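Local coordinates for phosphotriesterase family protein (Listeria monocytogenes serotype 4b str. H7858, PDB 3PNZ), which probably hydrolyses phosphorylated sugar lactones, as a zinc-dependent lactonase of the amidohydrolase fold, at residues I123-T128 and L165-T169; S2-T6 and F326-K330; L16-S21 and F318-A323. All coordinates share one frame. Residue numbers count along the deposited sequence, not the author numbering.

Contact 1: I123-T128 and L165-T169; sequences IENTTT and LEEKT. With PO4 (phosphate ion), chain M.
I123 and E124 are the last two residues of helix 119-124; N125 is the first to leave helical angles (phi/psi -102/13), T126 and T127 are extended, and T128 opens helix 128-140, with T127 as its N-cap: T127 OG1 (chi1 p) accepts from the backbone N of K130. This helix-loop-helix corner lies against residues 165-169, one turn of helix 164-180 in which T169 N bonds L165 O at 3.1 Å. CA atoms come nearest at E124-L165 (6.9 Å) and T128-K168 (6.4 Å). K168, all trans, extends its chain past T128 OG1, which lies 3.5 Å from K168 CG, and ends among the carbonyls at the close of helix 119-124: K168 NZ donates to I123 O (2.9 Å) and T126 O (2.7 Å). A water 2.9 Å from K168 NZ also makes a weak 3.4 Å bond to E124 OE2. The lysine amine thus ties the end of helix 119-124 and the loop after it to helix 164-180. Beside the lysine, I123 CG2 packs 4.0 Å from both L165 CD2 and T169 CG2. A phosphate, probably from the crystallisation liquor, sits at the start of the next helix, with T128 N 2.8 Å from its O4. L131 of helix 128-140 touches I123, T126 and K168, W101 adjoins I123 and T169, and T128 reaches A172 and R175 further along helix 164-180.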
ATOM      1  N   ILE A 123      12.217   3.680  17.421  1.00 25.73           N
ATOM      2  CA  ILE A 123      11.477   2.436  17.561  1.00 24.96           C
ATOM      3  C   ILE A 123      12.060   1.544  18.652  1.00 26.47           C
ATOM      4  O   ILE A 123      11.322   0.901  19.398  1.00 26.62           O
ATOM      5  CB  ILE A 123      11.378   1.705  16.208  1.00 25.47           C
ATOM      6  CG1 ILE A 123      10.546   2.553  15.238  1.00 24.25           C
ATOM      7  CG2 ILE A 123      10.780   0.316  16.395  1.00 24.20           C
ATOM      8  CD1 ILE A 123      10.630   2.138  13.777  1.00 24.96           C
ATOM      9  N   GLU A 124      13.384   1.537  18.770  1.00 26.00           N
ATOM     10  CA  GLU A 124      14.044   0.733  19.788  1.00 29.04           C
ATOM     11  C   GLU A 124      13.726   1.236  21.199  1.00 27.39           C
ATOM     12  O   GLU A 124      13.531   0.444  22.123  1.00 31.04           O
ATOM     13  CB  GLU A 124      15.560   0.717  19.548  1.00 30.24           C
ATOM     14  CG  GLU A 124      16.351  -0.012  20.618  1.00 39.48           C
ATOM     15  CD  GLU A 124      15.925  -1.462  20.782  1.00 45.19           C
ATOM     16  OE1 GLU A 124      16.337  -2.298  19.950  1.00 53.29           O
ATOM     17  OE2 GLU A 124      15.184  -1.768  21.746  1.00 51.30           O
ATOM     18  N   ASN A 125      13.643   2.553  21.354  1.00 28.76           N
ATOM     19  CA  ASN A 125      13.515   3.153  22.679  1.00 30.03           C
ATOM     20  C   ASN A 125      12.113   3.615  23.067  1.00 32.62           C
ATOM     21  O   ASN A 125      11.934   4.330  24.054  1.00 34.28           O
ATOM     22  CB  ASN A 125      14.525   4.291  22.830  1.00 30.38           C
ATOM     23  CG  ASN A 125      15.957   3.796  22.781  1.00 32.98           C
ATOM     24  OD1 ASN A 125      16.451   3.201  23.740  1.00 40.52           O
ATOM     25  ND2 ASN A 125      16.627   4.023  21.658  1.00 32.14           N
ATOM     26  N   THR A 126      11.115   3.190  22.299  1.00 28.56           N
ATOM     27  CA  THR A 126       9.732   3.555  22.561  1.00 27.82           C
ATOM     28  C   THR A 126       8.932   2.286  22.821  1.00 28.89           C
ATOM     29  O   THR A 126       9.126   1.279  22.139  1.00 28.53           O
ATOM     30  CB  THR A 126       9.144   4.327  21.367  1.00 26.85           C
ATOM     31  OG1 THR A 126       9.911   5.517  21.151  1.00 29.92           O
ATOM     32  CG2 THR A 126       7.688   4.694  21.603  1.00 26.94           C
ATOM     33  N   THR A 127       8.056   2.317  23.821  1.00 28.56           N
ATOM     34  CA  THR A 127       7.292   1.128  24.183  1.00 27.81           C
ATOM     35  C   THR A 127       6.298   0.807  23.074  1.00 25.19           C
ATOM     36  O   THR A 127       5.880   1.694  22.337  1.00 26.40           O
ATOM     37  CB  THR A 127       6.497   1.322  25.484  1.00 31.04           C
ATOM     38  OG1 THR A 127       5.521   2.351  25.290  1.00 28.75           O
ATOM     39  CG2 THR A 127       7.422   1.705  26.635  1.00 29.76           C
ATOM     40  N   THR A 128       5.911  -0.458  22.978  1.00 25.93           N
ATOM     41  CA  THR A 128       4.920  -0.871  21.993  1.00 26.61           C
ATOM     42  C   THR A 128       3.662  -0.003  22.107  1.00 28.86           C
ATOM     43  O   THR A 128       3.105   0.437  21.101  1.00 25.47           O
ATOM     44  CB  THR A 128       4.567  -2.370  22.138  1.00 29.40           C
ATOM     45  OG1 THR A 128       5.766  -3.155  22.062  1.00 28.63           O
ATOM     46  CG2 THR A 128       3.623  -2.811  21.038  1.00 27.14           C
ATOM     47  N   LEU A 165      12.472  -6.147  16.271  1.00 19.36           N
ATOM     48  CA  LEU A 165      11.910  -4.800  16.166  1.00 21.90           C
ATOM     49  C   LEU A 165      10.756  -4.774  15.174  1.00 22.83           C
ATOM     50  O   LEU A 165       9.768  -4.071  15.378  1.00 22.21           O
ATOM     51  CB  LEU A 165      12.966  -3.771  15.764  1.00 27.16           C
ATOM     52  CG  LEU A 165      13.863  -3.234  16.881  1.00 32.80           C
ATOM     53  CD1 LEU A 165      14.831  -2.199  16.326  1.00 33.06           C
ATOM     54  CD2 LEU A 165      13.025  -2.631  17.999  1.00 29.70           C
ATOM     55  N   GLU A 166      10.883  -5.540  14.094  1.00 19.69           N
ATOM     56  CA  GLU A 166       9.794  -5.609  13.126  1.00 20.89           C
ATOM     57  C   GLU A 166       8.560  -6.183  13.800  1.00 21.07           C
ATOM     58  O   GLU A 166       7.454  -5.672  13.627  1.00 19.35           O
ATOM     59  CB  GLU A 166      10.180  -6.451  11.905  1.00 21.53           C
ATOM     60  CG  GLU A 166      11.072  -5.704  10.914  1.00 20.96           C
ATOM     61  CD  GLU A 166      11.795  -6.624   9.933  1.00 20.05           C
ATOM     62  OE1 GLU A 166      11.648  -7.859  10.023  1.00 20.30           O
ATOM     63  OE2 GLU A 166      12.516  -6.100   9.065  1.00 23.27           O
ATOM     64  N   GLU A 167       8.752  -7.248  14.567  1.00 19.08           N
ATOM     65  CA  GLU A 167       7.660  -7.882  15.290  1.00 18.36           C
ATOM     66  C   GLU A 167       6.973  -6.906  16.241  1.00 22.08           C
ATOM     67  O   GLU A 167       5.743  -6.895  16.361  1.00 19.02           O
ATOM     68  CB  GLU A 167       8.176  -9.087  16.080  1.00 20.51           C
ATOM     69  CG  GLU A 167       7.117  -9.752  16.929  1.00 20.20           C
ATOM     70  CD  GLU A 167       7.657 -10.928  17.711  1.00 26.99           C
ATOM     71  OE1 GLU A 167       8.671 -11.514  17.274  1.00 33.55           O
ATOM     72  OE2 GLU A 167       7.076 -11.263  18.759  1.00 29.72           O
ATOM     73  N   LYS A 168       7.783  -6.117  16.936  1.00 19.08           N
ATOM     74  CA  LYS A 168       7.275  -5.054  17.799  1.00 21.21           C
ATOM     75  C   LYS A 168       6.332  -4.126  17.029  1.00 19.84           C
ATOM     76  O   LYS A 168       5.240  -3.797  17.521  1.00 19.48           O
ATOM     77  CB  LYS A 168       8.444  -4.258  18.385  1.00 21.82           C
ATOM     78  CG  LYS A 168       8.056  -3.149  19.366  1.00 23.39           C
ATOM     79  CD  LYS A 168       9.309  -2.337  19.738  1.00 26.02           C
ATOM     80  CE  LYS A 168       9.172  -1.637  21.083  1.00 28.29           C
ATOM     81  NZ  LYS A 168      10.448  -0.967  21.462  1.00 27.49           N
ATOM     82  N   THR A 169       6.737  -3.699  15.834  1.00 20.00           N
ATOM     83  CA  THR A 169       5.864  -2.833  15.038  1.00 20.90           C
ATOM     84  C   THR A 169       4.594  -3.549  14.569  1.00 19.63           C
ATOM     85  O   THR A 169       3.538  -2.926  14.464  1.00 17.99           O
ATOM     86  CB  THR A 169       6.572  -2.150  13.842  1.00 21.66           C
ATOM     87  OG1 THR A 169       6.984  -3.136  12.888  1.00 20.22           O
ATOM     88  CG2 THR A 169       7.783  -1.345  14.311  1.00 22.26           C
TER
HETATM   89  P   PO4 M 337       7.329  -3.399  25.295  1.00 56.55           P
HETATM   90  O1  PO4 M 337       5.889  -3.620  25.706  1.00 53.00           O
HETATM   91  O2  PO4 M 337       7.766  -4.504  24.358  1.00 55.74           O
HETATM   92  O3  PO4 M 337       8.221  -3.408  26.514  1.00 62.46           O
HETATM   93  O4  PO4 M 337       7.446  -2.065  24.605  1.00 42.89           O
HETATM   94  O   HOH W   1      12.164  -3.210  22.040  1.00 39.43           O

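Contact 2: S2-T6 and F326-K330; sequences SFIRT and FTFKK
The two chain ends meet here: the N-terminal S2-T6 lies against the C-terminal tail F326-K330, closing the chain of this TIM-barrel protein beside the short antiparallel hairpin of strands 4-6 and 9-11. The tail follows helix 310-325 and has no regular structure; the run from S2 CA to R5 CA and that from F326 CA to K330 CA differ by 133°, and CA atoms are nearest at I4-T327 (4.6 Å) and S2-K330 (6.0 Å). One direct backbone hydrogen bond joins them, F328 N to F3 O at 2.8 Å, with T327 CA 3.2 Å from the same F3 O. K329 centres an inverse gamma turn, marked by a weak K330 N to F328 O bond of 3.1 Å. F3 (chi1 p) and F328 (chi1 -90°) form an offset stack, centroids of the two rings 4.7 Å apart and planes at 26°; F328 CB also makes a CH-pi contact 4.1 Å from the F3 ring centroid. R5 CB lies 3.6 Å from F328 CE1, and the R5 guanidinium, held by salt bridges to D10 and E140, has F328 CZ over one face. I4, paired through its backbone with I11 of the hairpin, brings CG1 to 4.2 Å from F326 CB. At the termini a water joins S2 N (2.8 Å) to K330 O (3.0 Å). A second water bridges the backbones farther in, accepting from R5 N at 2.9 Å and donating to F326 O at 2.7 Å.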
ATOM      1  N   SER A   2     -20.537   1.800   7.654  1.00 24.01           N
ATOM      2  CA  SER A   2     -19.073   1.829   7.575  1.00 26.11           C
ATOM      3  C   SER A   2     -18.594   2.778   6.485  1.00 25.41           C
ATOM      4  O   SER A   2     -19.399   3.345   5.748  1.00 26.17           O
ATOM      5  CB  SER A   2     -18.507   0.431   7.346  1.00 29.90           C
ATOM      6  OG  SER A   2     -17.151   0.396   7.763  1.00 34.74           O
ATOM      7  N   PHE A   3     -17.279   2.945   6.374  1.00 19.45           N
ATOM      8  CA  PHE A   3     -16.741   3.985   5.504  1.00 20.70           C
ATOM      9  C   PHE A   3     -15.293   3.706   5.126  1.00 22.03           C
ATOM     10  O   PHE A   3     -14.634   2.879   5.752  1.00 22.03           O
ATOM     11  CB  PHE A   3     -16.792   5.334   6.222  1.00 21.29           C
ATOM     12  CG  PHE A   3     -16.014   5.361   7.505  1.00 21.30           C
ATOM     13  CD1 PHE A   3     -14.660   5.685   7.510  1.00 21.00           C
ATOM     14  CD2 PHE A   3     -16.626   5.053   8.706  1.00 23.20           C
ATOM     15  CE1 PHE A   3     -13.936   5.705   8.699  1.00 20.37           C
ATOM     16  CE2 PHE A   3     -15.909   5.068   9.891  1.00 27.34           C
ATOM     17  CZ  PHE A   3     -14.557   5.398   9.884  1.00 24.35           C
ATOM     18  N   ILE A   4     -14.815   4.411   4.106  1.00 19.77           N
ATOM     19  CA  ILE A   4     -13.387   4.461   3.781  1.00 19.55           C
ATOM     20  C   ILE A   4     -12.867   5.863   4.102  1.00 20.66           C
ATOM     21  O   ILE A   4     -13.499   6.871   3.748  1.00 22.49           O
ATOM     22  CB  ILE A   4     -13.128   4.123   2.291  1.00 19.69           C
ATOM     23  CG1 ILE A   4     -13.452   2.653   2.024  1.00 23.78           C
ATOM     24  CG2 ILE A   4     -11.678   4.419   1.916  1.00 20.96           C
ATOM     25  CD1 ILE A   4     -14.419   2.432   0.905  1.00 29.32           C
ATOM     26  N   ARG A   5     -11.727   5.929   4.787  1.00 18.20           N
ATOM     27  CA  ARG A   5     -11.179   7.202   5.233  1.00 20.73           C
ATOM     28  C   ARG A   5     -10.184   7.759   4.222  1.00 23.38           C
ATOM     29  O   ARG A   5      -9.095   7.204   4.025  1.00 21.24           O
ATOM     30  CB  ARG A   5     -10.533   7.061   6.617  1.00 21.15           C
ATOM     31  CG  ARG A   5      -9.826   8.305   7.112  1.00 19.93           C
ATOM     32  CD  ARG A   5      -9.778   8.361   8.638  1.00 19.87           C
ATOM     33  NE  ARG A   5     -11.131   8.445   9.193  1.00 20.72           N
ATOM     34  CZ  ARG A   5     -11.428   8.375  10.485  1.00 26.30           C
ATOM     35  NH1 ARG A   5     -10.472   8.224  11.391  1.00 23.08           N
ATOM     36  NH2 ARG A   5     -12.694   8.449  10.871  1.00 24.98           N
ATOM     37  N   THR A   6     -10.581   8.844   3.563  1.00 21.42           N
ATOM     38  CA  THR A   6      -9.720   9.513   2.587  1.00 21.59           C
ATOM     39  C   THR A   6      -9.212  10.832   3.166  1.00 21.87           C
ATOM     40  O   THR A   6      -9.684  11.289   4.200  1.00 22.04           O
ATOM     41  CB  THR A   6     -10.448   9.804   1.255  1.00 20.82           C
ATOM     42  OG1 THR A   6     -11.352  10.901   1.424  1.00 21.38           O
ATOM     43  CG2 THR A   6     -11.203   8.569   0.735  1.00 21.61           C
ATOM     44  N   PHE A 326     -10.851  -1.798   2.070  1.00 17.02           N
ATOM     45  CA  PHE A 326     -10.437  -0.538   2.673  1.00 19.01           C
ATOM     46  C   PHE A 326     -11.474   0.133   3.580  1.00 19.19           C
ATOM     47  O   PHE A 326     -11.233   1.214   4.103  1.00 21.83           O
ATOM     48  CB  PHE A 326      -9.914   0.415   1.596  1.00 17.41           C
ATOM     49  CG  PHE A 326      -8.690  -0.114   0.901  1.00 17.68           C
ATOM     50  CD1 PHE A 326      -7.487  -0.215   1.588  1.00 20.28           C
ATOM     51  CD2 PHE A 326      -8.758  -0.558  -0.414  1.00 18.31           C
ATOM     52  CE1 PHE A 326      -6.355  -0.731   0.961  1.00 19.56           C
ATOM     53  CE2 PHE A 326      -7.628  -1.072  -1.044  1.00 20.35           C
ATOM     54  CZ  PHE A 326      -6.434  -1.151  -0.353  1.00 19.73           C
ATOM     55  N   THR A 327     -12.607  -0.527   3.792  1.00 19.75           N
ATOM     56  CA  THR A 327     -13.585  -0.012   4.747  1.00 22.91           C
ATOM     57  C   THR A 327     -13.096  -0.248   6.166  1.00 25.16           C
ATOM     58  O   THR A 327     -12.493  -1.282   6.459  1.00 25.29           O
ATOM     59  CB  THR A 327     -14.919  -0.716   4.604  1.00 25.52           C
ATOM     60  OG1 THR A 327     -14.716  -2.123   4.799  1.00 32.84           O
ATOM     61  CG2 THR A 327     -15.514  -0.456   3.229  1.00 22.89           C
ATOM     62  N   PHE A 328     -13.344   0.713   7.049  1.00 21.01           N
ATOM     63  CA  PHE A 328     -13.083   0.516   8.472  1.00 19.18           C
ATOM     64  C   PHE A 328     -13.962  -0.613   8.998  1.00 22.18           C
ATOM     65  O   PHE A 328     -15.064  -0.858   8.489  1.00 22.14           O
ATOM     66  CB  PHE A 328     -13.341   1.809   9.251  1.00 19.61           C
ATOM     67  CG  PHE A 328     -12.138   2.704   9.364  1.00 19.07           C
ATOM     68  CD1 PHE A 328     -11.445   3.106   8.229  1.00 21.11           C
ATOM     69  CD2 PHE A 328     -11.710   3.149  10.595  1.00 20.13           C
ATOM     70  CE1 PHE A 328     -10.336   3.929   8.332  1.00 18.91           C
ATOM     71  CE2 PHE A 328     -10.614   3.981  10.708  1.00 23.54           C
ATOM     72  CZ  PHE A 328      -9.925   4.371   9.569  1.00 20.50           C
ATOM     73  N   LYS A 329     -13.495  -1.300  10.031  1.00 20.18           N
ATOM     74  CA  LYS A 329     -14.180  -2.510  10.473  1.00 19.83           C
ATOM     75  C   LYS A 329     -15.121  -2.225  11.647  1.00 23.75           C
ATOM     76  O   LYS A 329     -14.924  -2.714  12.758  1.00 20.49           O
ATOM     77  CB  LYS A 329     -13.164  -3.607  10.820  1.00 19.24           C
ATOM     78  CG  LYS A 329     -12.050  -3.770   9.761  1.00 17.38           C
ATOM     79  CD  LYS A 329     -12.613  -3.992   8.351  1.00 18.30           C
ATOM     80  CE  LYS A 329     -11.479  -4.007   7.303  1.00 21.14           C
ATOM     81  NZ  LYS A 329     -11.974  -4.077   5.887  1.00 21.25           N
ATOM     82  N   LYS A 330     -16.147  -1.425  11.380  1.00 24.17           N
ATOM     83  CA  LYS A 330     -17.131  -1.088  12.401  1.00 26.26           C
ATOM     84  C   LYS A 330     -18.468  -0.794  11.735  1.00 32.09           C
ATOM     85  O   LYS A 330     -18.510  -0.283  10.612  1.00 32.19           O
ATOM     86  CB  LYS A 330     -16.663   0.117  13.218  1.00 27.17           C
ATOM     87  CG  LYS A 330     -16.273   1.305  12.364  1.00 27.32           C
ATOM     88  CD  LYS A 330     -16.047   2.547  13.190  1.00 33.55           C
ATOM     89  CE  LYS A 330     -15.033   2.318  14.288  1.00 37.01           C
ATOM     90  NZ  LYS A 330     -14.856   3.550  15.105  1.00 42.78           N
ATOM     91  OXT LYS A 330     -19.528  -1.074  12.307  1.00 33.91           O
TER
HETATM   92  O   HOH W   2     -21.232   0.801  10.215  1.00 27.23           O
HETATM   93  O   HOH W   3     -10.090   3.525   4.971  1.00 19.61           O

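Contact 3: L16-S21 and F318-A323; sequences LGFTYS and FVDNPA
F318 is the apolar centre where helix 310-325, the last helix of this TIM-barrel chain, packs on the first residues of barrel strand 19-23 and the loop before it. With chi1 m, F318 lays its ring nearly parallel to that of F18 (chi1 t): the planes of these two rings differ by 11° and their centroids are 4.6 Å apart, but the rings are slid so far that they barely overlap. F318 CB instead lies over the face of F18, 3.7 Å from its ring centroid in a CH-pi contact. Y20 CD1 approaches F318 CE1 at 4.3 Å, while I291, W295 and V296 of helix 289-305 and V269 of strand 267-269 enclose F318 further. One turn along the helix, P322 packs its CB 3.9 Å from both L16 CD2 and T19 CB, and its CG 3.9 Å from S21 OG. CA atoms come nearest at F18-V319 (5.0 Å), T19-F318 (5.1 Å) and L16-A323 (6.3 Å). The helix has a wider pi-type turn at 318-320 and a kink at P322, whose N has no hydrogen to donate; helical bonding is seen again at A323 N to V319 O, 3.1 Å. At the polar edge, T19 N donates to F318 O at 2.8 Å, and F18 CA lies 3.4 Å from that same F318 O. G17 sits at positive phi (64°), and G17 O accepts from T19 OG1 at 2.9 Å. A water completes this edge, donating to G17 O at 2.8 Å and to V319 O at 2.7 Å.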
ATOM      1  N   LEU A  16     -15.933   4.712  -3.566  1.00 22.26           N
ATOM      2  CA  LEU A  16     -14.505   4.463  -3.799  1.00 20.18           C
ATOM      3  C   LEU A  16     -14.173   4.378  -5.297  1.00 18.96           C
ATOM      4  O   LEU A  16     -13.193   4.968  -5.763  1.00 19.53           O
ATOM      5  CB  LEU A  16     -14.051   3.193  -3.065  1.00 20.81           C
ATOM      6  CG  LEU A  16     -12.541   3.045  -2.850  1.00 20.52           C
ATOM      7  CD1 LEU A  16     -12.066   4.120  -1.903  1.00 21.53           C
ATOM      8  CD2 LEU A  16     -12.223   1.647  -2.289  1.00 19.21           C
ATOM      9  N   GLY A  17     -14.993   3.651  -6.050  1.00 20.71           N
ATOM     10  CA  GLY A  17     -14.806   3.504  -7.480  1.00 21.35           C
ATOM     11  C   GLY A  17     -13.514   2.794  -7.851  1.00 25.38           C
ATOM     12  O   GLY A  17     -12.950   2.050  -7.041  1.00 19.98           O
ATOM     13  N   PHE A  18     -13.057   3.037  -9.076  1.00 21.42           N
ATOM     14  CA  PHE A  18     -11.878   2.380  -9.628  1.00 18.98           C
ATOM     15  C   PHE A  18     -10.631   2.776  -8.844  1.00 20.11           C
ATOM     16  O   PHE A  18     -10.299   3.955  -8.746  1.00 21.36           O
ATOM     17  CB  PHE A  18     -11.716   2.734 -11.115  1.00 20.62           C
ATOM     18  CG  PHE A  18     -10.697   1.897 -11.819  1.00 21.55           C
ATOM     19  CD1 PHE A  18     -11.075   0.758 -12.506  1.00 21.55           C
ATOM     20  CD2 PHE A  18      -9.359   2.243 -11.783  1.00 22.57           C
ATOM     21  CE1 PHE A  18     -10.131  -0.032 -13.148  1.00 22.48           C
ATOM     22  CE2 PHE A  18      -8.413   1.464 -12.426  1.00 20.66           C
ATOM     23  CZ  PHE A  18      -8.800   0.326 -13.106  1.00 20.52           C
ATOM     24  N   THR A  19      -9.940   1.786  -8.281  1.00 17.95           N
ATOM     25  CA  THR A  19      -8.906   2.050  -7.284  1.00 18.55           C
ATOM     26  C   THR A  19      -7.594   1.326  -7.578  1.00 19.70           C
ATOM     27  O   THR A  19      -7.603   0.135  -7.902  1.00 19.01           O
ATOM     28  CB  THR A  19      -9.361   1.581  -5.871  1.00 20.42           C
ATOM     29  OG1 THR A  19     -10.539   2.297  -5.469  1.00 20.05           O
ATOM     30  CG2 THR A  19      -8.261   1.813  -4.831  1.00 20.77           C
ATOM     31  N   TYR A  20      -6.484   2.047  -7.456  1.00 21.18           N
ATOM     32  CA  TYR A  20      -5.154   1.428  -7.380  1.00 18.99           C
ATOM     33  C   TYR A  20      -4.834   1.218  -5.911  1.00 17.03           C
ATOM     34  O   TYR A  20      -4.811   2.175  -5.143  1.00 18.72           O
ATOM     35  CB  TYR A  20      -4.078   2.348  -7.975  1.00 17.45           C
ATOM     36  CG  TYR A  20      -4.007   2.441  -9.489  1.00 17.13           C
ATOM     37  CD1 TYR A  20      -4.749   1.604 -10.313  1.00 17.31           C
ATOM     38  CD2 TYR A  20      -3.172   3.372 -10.089  1.00 20.47           C
ATOM     39  CE1 TYR A  20      -4.670   1.706 -11.705  1.00 17.49           C
ATOM     40  CE2 TYR A  20      -3.081   3.479 -11.473  1.00 19.08           C
ATOM     41  CZ  TYR A  20      -3.826   2.647 -12.275  1.00 19.10           C
ATOM     42  OH  TYR A  20      -3.726   2.771 -13.653  1.00 21.00           O
ATOM     43  N   SER A  21      -4.546  -0.020  -5.528  1.00 17.84           N
ATOM     44  CA  SER A  21      -4.467  -0.392  -4.114  1.00 19.42           C
ATOM     45  C   SER A  21      -3.121  -0.216  -3.394  1.00 19.10           C
ATOM     46  O   SER A  21      -3.053  -0.423  -2.188  1.00 19.01           O
ATOM     47  CB  SER A  21      -4.954  -1.832  -3.926  1.00 20.21           C
ATOM     48  OG  SER A  21      -6.342  -1.935  -4.190  1.00 21.77           O
ATOM     49  N   PHE A 318     -10.473  -3.964  -9.133  1.00 17.20           N
ATOM     50  CA  PHE A 318     -10.300  -2.517  -9.003  1.00 17.70           C
ATOM     51  C   PHE A 318     -11.473  -1.791  -8.365  1.00 19.24           C
ATOM     52  O   PHE A 318     -11.344  -0.617  -8.020  1.00 18.44           O
ATOM     53  CB  PHE A 318      -9.996  -1.879 -10.362  1.00 18.06           C
ATOM     54  CG  PHE A 318      -8.727  -2.379 -10.990  1.00 18.84           C
ATOM     55  CD1 PHE A 318      -7.501  -1.848 -10.611  1.00 19.48           C
ATOM     56  CD2 PHE A 318      -8.758  -3.381 -11.942  1.00 20.61           C
ATOM     57  CE1 PHE A 318      -6.319  -2.300 -11.184  1.00 18.83           C
ATOM     58  CE2 PHE A 318      -7.581  -3.842 -12.512  1.00 18.78           C
ATOM     59  CZ  PHE A 318      -6.365  -3.300 -12.127  1.00 18.51           C
ATOM     60  N   VAL A 319     -12.612  -2.463  -8.228  1.00 17.27           N
ATOM     61  CA  VAL A 319     -13.775  -1.813  -7.620  1.00 18.33           C
ATOM     62  C   VAL A 319     -14.309  -2.573  -6.409  1.00 15.41           C
ATOM     63  O   VAL A 319     -14.226  -2.080  -5.292  1.00 19.66           O
ATOM     64  CB  VAL A 319     -14.924  -1.590  -8.627  1.00 20.30           C
ATOM     65  CG1 VAL A 319     -16.092  -0.880  -7.931  1.00 20.57           C
ATOM     66  CG2 VAL A 319     -14.442  -0.789  -9.825  1.00 21.18           C
ATOM     67  N   ASP A 320     -14.845  -3.770  -6.623  1.00 18.81           N
ATOM     68  CA  ASP A 320     -15.503  -4.497  -5.535  1.00 20.20           C
ATOM     69  C   ASP A 320     -14.546  -4.858  -4.398  1.00 20.99           C
ATOM     70  O   ASP A 320     -14.852  -4.635  -3.233  1.00 17.94           O
ATOM     71  CB  ASP A 320     -16.192  -5.761  -6.050  1.00 21.04           C
ATOM     72  CG  ASP A 320     -17.273  -5.464  -7.078  1.00 28.34           C
ATOM     73  OD1 ASP A 320     -17.735  -4.311  -7.143  1.00 31.02           O
ATOM     74  OD2 ASP A 320     -17.652  -6.388  -7.824  1.00 35.24           O
ATOM     75  N   ASN A 321     -13.379  -5.399  -4.746  1.00 19.14           N
ATOM     76  CA  ASN A 321     -12.433  -5.858  -3.729  1.00 17.25           C
ATOM     77  C   ASN A 321     -11.844  -4.719  -2.880  1.00 16.28           C
ATOM     78  O   ASN A 321     -11.811  -4.817  -1.653  1.00 18.00           O
ATOM     79  CB  ASN A 321     -11.339  -6.762  -4.349  1.00 16.13           C
ATOM     80  CG  ASN A 321     -11.915  -8.036  -4.970  1.00 19.89           C
ATOM     81  OD1 ASN A 321     -13.115  -8.318  -4.850  1.00 18.34           O
ATOM     82  ND2 ASN A 321     -11.060  -8.826  -5.614  1.00 17.38           N
ATOM     83  N   PRO A 322     -11.373  -3.637  -3.521  1.00 16.60           N
ATOM     84  CA  PRO A 322     -10.920  -2.498  -2.707  1.00 17.30           C
ATOM     85  C   PRO A 322     -12.034  -1.918  -1.829  1.00 18.26           C
ATOM     86  O   PRO A 322     -11.766  -1.472  -0.720  1.00 18.48           O
ATOM     87  CB  PRO A 322     -10.481  -1.461  -3.751  1.00 18.59           C
ATOM     88  CG  PRO A 322     -10.129  -2.270  -4.964  1.00 18.52           C
ATOM     89  CD  PRO A 322     -11.058  -3.462  -4.952  1.00 18.21           C
ATOM     90  N   ALA A 323     -13.269  -1.918  -2.317  1.00 18.91           N
ATOM     91  CA  ALA A 323     -14.377  -1.408  -1.500  1.00 18.55           C
ATOM     92  C   ALA A 323     -14.600  -2.270  -0.258  1.00 21.46           C
ATOM     93  O   ALA A 323     -14.995  -1.764   0.790  1.00 23.38           O
ATOM     94  CB  ALA A 323     -15.649  -1.310  -2.326  1.00 19.34           C
TER
HETATM   95  O   HOH W   4     -14.258   0.653  -5.040  1.00 20.69           O

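How the contacts relate
Contacts 2 and 3 are neighbours, their centres 13 Å apart, and both use the C-terminal end of the chain: contact 3 lies on helix 310-325 and contact 2 on the tail that follows it. They touch where F326 CE2 meets S21 OG at 3.5 Å and I4 CG2 meets L16 CD1 at 3.9 Å. Along the chain, contact 3 is nested within the loop closed by contact 2, so together they join the N-terminal and C-terminal parts of the chain on one side of the fold. Contact 1, nested inside both loops, is remote: its centre is 27 Å from that of contact 2 and 32 Å from that of contact 3, on the opposite side of the chain's centre from contact 3, among peripheral helices.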